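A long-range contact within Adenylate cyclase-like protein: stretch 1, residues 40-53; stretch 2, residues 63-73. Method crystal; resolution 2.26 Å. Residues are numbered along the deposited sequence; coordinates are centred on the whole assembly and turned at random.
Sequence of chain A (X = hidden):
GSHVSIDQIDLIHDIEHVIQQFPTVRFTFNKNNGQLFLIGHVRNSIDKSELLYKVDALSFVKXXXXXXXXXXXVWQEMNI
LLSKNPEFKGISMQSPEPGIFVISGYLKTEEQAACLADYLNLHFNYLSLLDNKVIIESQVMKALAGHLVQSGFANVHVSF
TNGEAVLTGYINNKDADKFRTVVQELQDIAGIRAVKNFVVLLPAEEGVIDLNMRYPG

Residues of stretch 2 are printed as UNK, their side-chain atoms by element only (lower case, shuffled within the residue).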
# COMPACT_ATOMS: atom_id res chain seq x y z
N GLY A 40 19.27 0.84 -16.11
CA GLY A 40 17.89 0.38 -15.72
C GLY A 40 17.85 -0.07 -14.25
O GLY A 40 18.62 0.46 -13.48
N HIS A 41 16.96 -1.01 -13.87
CA HIS A 41 16.69 -1.46 -12.50
C HIS A 41 16.78 -3.00 -12.38
O HIS A 41 16.30 -3.73 -13.29
CB HIS A 41 15.25 -1.10 -12.10
CG HIS A 41 14.97 0.38 -12.14
ND1 HIS A 41 14.98 1.17 -11.02
CD2 HIS A 41 14.71 1.20 -13.18
CE1 HIS A 41 14.73 2.42 -11.37
NE2 HIS A 41 14.55 2.45 -12.68
N VAL A 42 17.29 -3.45 -11.23
CA VAL A 42 17.15 -4.83 -10.77
C VAL A 42 16.54 -4.83 -9.38
O VAL A 42 16.59 -3.82 -8.66
CB VAL A 42 18.49 -5.64 -10.76
CG1 VAL A 42 19.07 -5.75 -12.17
CG2 VAL A 42 19.50 -4.99 -9.89
N ARG A 43 15.95 -5.98 -9.01
CA ARG A 43 15.33 -6.19 -7.64
C ARG A 43 16.30 -5.87 -6.46
O ARG A 43 15.90 -5.17 -5.53
CB ARG A 43 14.84 -7.65 -7.55
CG ARG A 43 14.16 -8.03 -6.23
CD ARG A 43 13.60 -9.43 -6.23
NE ARG A 43 14.67 -10.40 -6.54
CZ ARG A 43 14.62 -11.71 -6.33
NH1 ARG A 43 13.56 -12.30 -5.75
NH2 ARG A 43 15.68 -12.45 -6.66
N ASN A 44 17.57 -6.34 -6.53
CA ASN A 44 18.55 -6.19 -5.44
C ASN A 44 20.01 -6.43 -5.83
O ASN A 44 20.29 -6.85 -6.93
CB ASN A 44 18.18 -7.08 -4.25
CG ASN A 44 18.18 -8.58 -4.57
OD1 ASN A 44 19.09 -9.11 -5.20
ND2 ASN A 44 17.18 -9.24 -4.11
N SER A 45 20.95 -6.06 -4.96
CA SER A 45 22.36 -6.27 -5.25
C SER A 45 22.73 -7.75 -5.60
O SER A 45 23.74 -7.98 -6.24
CB SER A 45 23.20 -5.83 -4.10
OG SER A 45 22.73 -6.45 -2.92
N ILE A 46 21.95 -8.74 -5.19
CA ILE A 46 22.22 -10.16 -5.61
C ILE A 46 21.92 -10.27 -7.10
O ILE A 46 22.83 -10.59 -7.86
CB ILE A 46 21.46 -11.19 -4.77
CG1 ILE A 46 21.88 -11.04 -3.31
CG2 ILE A 46 21.70 -12.64 -5.26
CD1 ILE A 46 21.01 -11.81 -2.35
N ASP A 47 20.72 -9.89 -7.55
CA ASP A 47 20.48 -9.83 -8.97
C ASP A 47 21.51 -8.99 -9.75
O ASP A 47 21.88 -9.32 -10.87
CB ASP A 47 19.04 -9.39 -9.27
CG ASP A 47 17.99 -10.31 -8.65
OD1 ASP A 47 18.32 -11.42 -8.14
OD2 ASP A 47 16.79 -9.97 -8.68
N LYS A 48 21.98 -7.88 -9.17
CA LYS A 48 22.91 -7.04 -9.87
C LYS A 48 24.21 -7.80 -10.12
O LYS A 48 24.81 -7.71 -11.19
CB LYS A 48 23.16 -5.82 -9.03
CG LYS A 48 23.95 -4.70 -9.71
CD LYS A 48 23.62 -3.44 -8.89
CE LYS A 48 24.08 -2.17 -9.51
NZ LYS A 48 25.52 -2.27 -9.73
N SER A 49 24.69 -8.53 -9.12
CA SER A 49 25.92 -9.29 -9.29
C SER A 49 25.76 -10.40 -10.35
O SER A 49 26.67 -10.64 -11.11
CB SER A 49 26.38 -9.88 -7.95
OG SER A 49 26.86 -8.82 -7.10
N GLU A 50 24.60 -11.06 -10.39
CA GLU A 50 24.33 -12.04 -11.43
C GLU A 50 24.41 -11.38 -12.81
O GLU A 50 25.06 -11.93 -13.72
CB GLU A 50 22.95 -12.69 -11.29
CG GLU A 50 22.84 -13.96 -10.44
CD GLU A 50 21.37 -14.25 -10.09
OE1 GLU A 50 20.50 -14.03 -10.97
OE2 GLU A 50 21.06 -14.67 -8.96
N LEU A 51 23.78 -10.21 -12.95
CA LEU A 51 23.77 -9.53 -14.24
C LEU A 51 25.16 -9.20 -14.69
O LEU A 51 25.55 -9.56 -15.79
CB LEU A 51 22.89 -8.28 -14.20
CG LEU A 51 22.98 -7.28 -15.33
CD1 LEU A 51 22.66 -7.88 -16.71
CD2 LEU A 51 22.08 -6.08 -14.98
N LEU A 52 25.92 -8.53 -13.82
CA LEU A 52 27.27 -8.08 -14.17
C LEU A 52 28.24 -9.21 -14.51
O LEU A 52 29.10 -9.05 -15.35
CB LEU A 52 27.92 -7.26 -13.08
CG LEU A 52 27.15 -6.01 -12.70
CD1 LEU A 52 27.72 -5.54 -11.36
CD2 LEU A 52 27.22 -4.93 -13.77
N TYR A 53 28.15 -10.31 -13.81
CA TYR A 53 29.05 -11.41 -14.05
C TYR A 53 28.70 -12.22 -15.29
O TYR A 53 29.61 -12.78 -15.91
CB TYR A 53 29.23 -12.30 -12.80
CG TYR A 53 30.33 -11.70 -11.96
CD1 TYR A 53 30.12 -10.50 -11.26
CD2 TYR A 53 31.62 -12.26 -11.93
CE1 TYR A 53 31.13 -9.90 -10.54
CE2 TYR A 53 32.64 -11.68 -11.19
CZ TYR A 53 32.38 -10.50 -10.50
OH TYR A 53 33.36 -9.90 -9.76
N UNK A 63 34.85 -4.25 -21.24
CA UNK A 63 34.48 -3.55 -20.01
C UNK A 63 32.98 -3.29 -19.89
O UNK A 63 32.24 -3.31 -20.89
o UNK A 63 34.73 -1.32 -20.85
c UNK A 63 35.24 -2.23 -19.92
N UNK A 64 32.55 -3.08 -18.65
CA UNK A 64 31.17 -2.82 -18.33
C UNK A 64 31.04 -1.46 -17.59
O UNK A 64 31.70 -1.23 -16.60
c UNK A 64 29.15 -3.65 -17.12
c UNK A 64 30.60 -3.95 -17.49
c UNK A 64 30.69 -5.29 -18.27
N UNK A 65 30.24 -0.54 -18.14
CA UNK A 65 29.92 0.68 -17.47
C UNK A 65 28.51 0.49 -16.85
O UNK A 65 27.47 0.54 -17.50
o UNK A 65 30.53 4.17 -18.01
o UNK A 65 28.87 3.36 -16.93
c UNK A 65 29.78 3.23 -17.76
c UNK A 65 29.98 1.87 -18.46
N UNK A 66 28.49 0.32 -15.54
CA UNK A 66 27.29 -0.17 -14.83
C UNK A 66 26.51 0.96 -14.20
O UNK A 66 26.96 1.53 -13.21
o UNK A 66 25.49 -1.15 -13.00
o UNK A 66 26.97 -1.80 -11.56
c UNK A 66 26.65 -1.39 -12.71
c UNK A 66 27.73 -1.16 -13.74
N UNK A 67 25.34 1.27 -14.76
CA UNK A 67 24.46 2.32 -14.22
C UNK A 67 23.07 1.75 -13.83
O UNK A 67 22.00 2.35 -14.03
c UNK A 67 24.34 3.40 -15.25
o UNK A 67 26.12 4.96 -14.94
c UNK A 67 25.69 4.00 -15.58
n UNK A 67 26.35 3.48 -16.61
N UNK A 68 23.10 0.56 -13.30
CA UNK A 68 21.88 -0.13 -12.98
C UNK A 68 21.55 0.17 -11.51
O UNK A 68 22.39 0.03 -10.66
c UNK A 68 22.37 -1.98 -14.60
c UNK A 68 20.83 -2.40 -12.72
c UNK A 68 22.08 -1.65 -13.16
N UNK A 69 20.34 0.57 -11.26
CA UNK A 69 19.78 0.83 -9.93
C UNK A 69 19.38 -0.46 -9.18
O UNK A 69 18.65 -1.33 -9.71
c UNK A 69 17.87 1.97 -8.76
c UNK A 69 18.50 1.68 -10.09
c UNK A 69 20.03 3.76 -10.43
c UNK A 69 18.78 3.00 -10.88
N UNK A 70 19.86 -0.57 -7.95
CA UNK A 70 19.43 -1.59 -7.00
C UNK A 70 18.15 -1.06 -6.29
O UNK A 70 18.19 -0.20 -5.42
c UNK A 70 20.19 -2.70 -4.84
o UNK A 70 21.12 -3.11 -4.07
c UNK A 70 20.58 -1.85 -6.04
o UNK A 70 19.00 -2.99 -4.68
N UNK A 71 17.01 -1.52 -6.72
CA UNK A 71 15.76 -0.98 -6.20
C UNK A 71 15.62 -1.18 -4.69
O UNK A 71 15.01 -0.34 -4.02
o UNK A 71 15.07 -0.04 -8.73
c UNK A 71 14.43 -1.05 -8.36
c UNK A 71 14.57 -1.57 -6.94
o UNK A 71 13.63 -1.62 -9.12
N UNK A 72 16.21 -2.25 -4.15
CA UNK A 72 16.13 -2.54 -2.69
C UNK A 72 16.81 -1.45 -1.84
O UNK A 72 16.29 -1.07 -0.81
o UNK A 72 18.55 -5.89 -0.75
o UNK A 72 16.51 -6.80 -0.58
c UNK A 72 16.75 -3.91 -2.38
c UNK A 72 16.49 -4.49 -1.03
c UNK A 72 17.25 -5.81 -0.77
N UNK A 73 17.98 -1.01 -2.26
CA UNK A 73 18.71 0.08 -1.61
C UNK A 73 17.84 1.31 -1.67
O UNK A 73 17.75 2.01 -0.71
c UNK A 73 20.07 0.36 -2.30
O HOH W 1 15.08 -8.11 -2.54
O HOH W 2 20.37 -5.17 -2.37

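Position 63 carries one carbon and then one oxygen, and touches nothing on stretch 1; a hydroxymethyl group is serine, Ser63, whose hydroxyl is satisfied elsewhere in the structure.

Position 64 has three carbons, the first carrying the other two. That fork is valine, and Val64 sets its CG1 4.1 Å from Leu52 CD2, a modest apolar contact one turn further along the helix from Lys48.

Position 65 holds two carbons, the second bearing two atoms, both oxygen. It points away from stretch 1: Asp65.

Position 66 repeats the pattern of two carbons and a terminal pair of oxygens, but points toward the helix. One oxygen lies very close to Lys48 NZ, as an acid should, so this is Asp66. The salt bridge from Lys48 NZ to Asp66 OD2 is very short at 2.4 Å, while Leu52 CD2 packs 3.7 Å from Asp66 CG.

Position 67 has two carbons, the second bearing one oxygen and one nitrogen, hence an amide, Asn67. It points away, and its ND2 donates to Asp65 OD1 at 2.5 Å.

Position 68 is again one carbon carrying two, buried against the aliphatic side chains of stretch 1. It is valine: Val68 CG1 meets Val42 CG1 at 3.8 Å and Val68 CG2 meets Leu51 CD2 at 4.1 Å, so its two methyls join the neighbouring strand to the helix.

Position 69 has four carbons, forked at the first, with one arm two carbons long: isoleucine. CG1 of Ile69 lies over one face of the His41 ring, and the CB is 3.7 Å from His41 ND1.

Position 70 shows two carbons and a pair of oxygens, whose end comes nearer to the start of the helix. It is aspartate, and Asp70 is an N-cap: its OD1 accepts from the backbone N of residue 72 (2.9 Å, weak) and from the backbone N of residue 73 (3.3 Å, weak).

Position 71 has the same composition, with one oxygen at the edge of the imidazole. This is Asp71, and His41 ND1 donates to Asp71 OD1 at 2.6 Å.

Position 72 has three carbons, the third carrying two oxygens: glutamate. Water 1 links Glu72 OE2 to Asn44 ND2, and water 2 links Glu72 OE1 and Asp70 OD2 to Ser45 N.

Position 73 has a single carbon and no contact across: Ala73.

The contact works in two layers. Parallel strand pairing sets the register: Ile69 N donates to Gly40 O at 2.8 Å, Val42 N to Ile69 O at 2.9 Å, and Asp71 N to Val42 O at 3.0 Å. His41 and Ile69 share one face of the sheet; Val42, Val68 and Asp70 share the other. Helix 45-53 then runs back nearly antiparallel to strand 63-70, at 154°, and lays Lys48, Leu51 and Leu52 toward it. Both strands end in a capped helix, since Asn44 OD1 accepts from Asp47 N at 3.0 Å, so the two N-caps lie side by side. The rule is a backbone ladder for register, valine and leucine for packing, and acids where a lysine, histidine or helix start can meet them.

Stretch 2 (63-73) SVDDNVIDDEA
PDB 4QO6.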